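Local structure of universal stress protein (Burkholderia pseudomallei, 4WNY) at residues I9-D14 with L115-T120. The protein probably acts in the stress response as a universal stress protein, and may bind ATP as some members of its family do. Numbering follows the deposited sequence.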
# COMPACT_ATOMS: atom_id res chain seq x y z
N ILE A 9 9.52 -6.05 5.29
CA ILE A 9 9.03 -4.86 4.61
C ILE A 9 10.16 -4.02 4.05
O ILE A 9 11.15 -3.74 4.73
CB ILE A 9 8.20 -3.98 5.56
CG1 ILE A 9 7.13 -4.82 6.28
CG2 ILE A 9 7.57 -2.83 4.80
CD1 ILE A 9 6.36 -4.05 7.33
N LEU A 10 10.01 -3.59 2.80
CA LEU A 10 10.99 -2.74 2.14
C LEU A 10 10.44 -1.33 1.98
O LEU A 10 9.31 -1.15 1.53
CB LEU A 10 11.38 -3.33 0.78
CG LEU A 10 12.56 -2.74 -0.01
CD1 LEU A 10 13.15 -3.80 -0.92
CD2 LEU A 10 12.13 -1.53 -0.82
N VAL A 11 11.23 -0.33 2.36
CA VAL A 11 10.85 1.07 2.18
C VAL A 11 11.93 1.84 1.43
O VAL A 11 13.11 1.79 1.78
CB VAL A 11 10.55 1.75 3.54
CG1 VAL A 11 11.68 1.50 4.53
CG2 VAL A 11 10.31 3.25 3.37
N ALA A 12 11.53 2.53 0.36
CA ALA A 12 12.48 3.24 -0.49
C ALA A 12 12.77 4.64 0.03
O ALA A 12 11.86 5.45 0.20
CB ALA A 12 11.95 3.31 -1.92
N LEU A 13 14.05 4.92 0.28
CA LEU A 13 14.46 6.23 0.77
C LEU A 13 15.33 6.96 -0.26
O LEU A 13 16.04 6.34 -1.05
CB LEU A 13 15.23 6.08 2.09
CG LEU A 13 14.56 5.25 3.19
CD1 LEU A 13 15.47 5.16 4.40
CD2 LEU A 13 13.21 5.82 3.57
N ASP A 14 15.26 8.29 -0.24
CA ASP A 14 16.10 9.10 -1.12
C ASP A 14 16.52 10.39 -0.41
O ASP A 14 17.21 11.23 -0.99
CB ASP A 14 15.36 9.42 -2.43
CG ASP A 14 14.13 10.29 -2.23
OD1 ASP A 14 13.66 10.40 -1.08
OD2 ASP A 14 13.64 10.86 -3.22
N LEU A 115 6.56 -6.81 0.73
CA LEU A 115 5.90 -5.51 0.67
C LEU A 115 6.90 -4.39 0.39
O LEU A 115 7.99 -4.36 0.95
CB LEU A 115 5.17 -5.23 1.99
CG LEU A 115 4.51 -3.85 2.11
CD1 LEU A 115 3.41 -3.68 1.07
CD2 LEU A 115 3.98 -3.63 3.52
N ILE A 116 6.51 -3.46 -0.48
CA ILE A 116 7.32 -2.28 -0.77
C ILE A 116 6.59 -1.01 -0.36
O ILE A 116 5.46 -0.76 -0.79
CB ILE A 116 7.68 -2.19 -2.26
CG1 ILE A 116 8.57 -3.37 -2.67
CG2 ILE A 116 8.37 -0.87 -2.56
CD1 ILE A 116 8.96 -3.35 -4.13
N VAL A 117 7.23 -0.21 0.49
CA VAL A 117 6.63 1.02 0.98
C VAL A 117 7.28 2.23 0.30
O VAL A 117 8.50 2.34 0.25
CB VAL A 117 6.78 1.14 2.51
CG1 VAL A 117 6.34 2.51 2.99
CG2 VAL A 117 5.99 0.03 3.19
N MET A 118 6.45 3.13 -0.22
CA MET A 118 6.94 4.30 -0.93
C MET A 118 6.24 5.58 -0.50
O MET A 118 5.06 5.58 -0.17
CB MET A 118 6.77 4.13 -2.44
CG MET A 118 8.04 3.79 -3.18
SD MET A 118 7.73 3.74 -4.95
CE MET A 118 6.20 2.82 -4.96
N GLY A 119 6.99 6.69 -0.51
CA GLY A 119 6.41 7.99 -0.26
C GLY A 119 5.99 8.62 -1.57
O GLY A 119 6.71 8.54 -2.57
N THR A 120 4.81 9.24 -1.59
CA THR A 120 4.29 9.86 -2.80
C THR A 120 3.80 11.28 -2.55
O THR A 120 3.95 11.81 -1.45
CB THR A 120 3.14 9.03 -3.41
OG1 THR A 120 2.12 8.82 -2.42
CG2 THR A 120 3.64 7.68 -3.91
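L10 and V117 carry the backbone ladder that joins strands 8-13 and 115-120, the first and fourth strands in chain order and neighbours in the parallel sheet of this Rossmann-like universal stress protein fold. The strand segments run in the same sense, 27° apart. L10 bonds to both residues flanking I116: its N reaches L115 O at 2.8 Å, and its O receives V117 N at 2.5 Å, shorter than an N-H...O bond normally allows, so that the exact length is doubtful. Two residues on, A12 N donates to V117 O at 3.0 Å, with a C=O...N angle of 175°. V117 thus bonds to the residues either side of V11, as L10 does around I116, which is the parallel arrangement.

Weaker CA-H...O contacts add to two of these acceptors. I116 CA approaches L10 O, and V11 CA lies 3.3 Å from V117 O, so each carbonyl has a C-H partner as well as its N-H donor.

Apolar contacts form on both faces of the two strands. On the face of I9, V11, L115 and V117, I9 CG2, anti to its own backbone N, touches V117 CG2 at 3.6 Å and also packs against L115 CD2. Helix 17-32 covers this face, where L29 touches I9 and L115. V11 and V117 meet at an oblique angle, CB to CB 4.0 Å apart.

On the other face L10 and I116 run alongside each other in the same direction, with L10 CD2 4.2 Å from I116 CG2. M118 lies on that face too, and packs on V134, A135 and L138 of helix 134-141. Beyond the last bridge, at V11 and V117, its CG still comes to 4.1 Å from A12 CB.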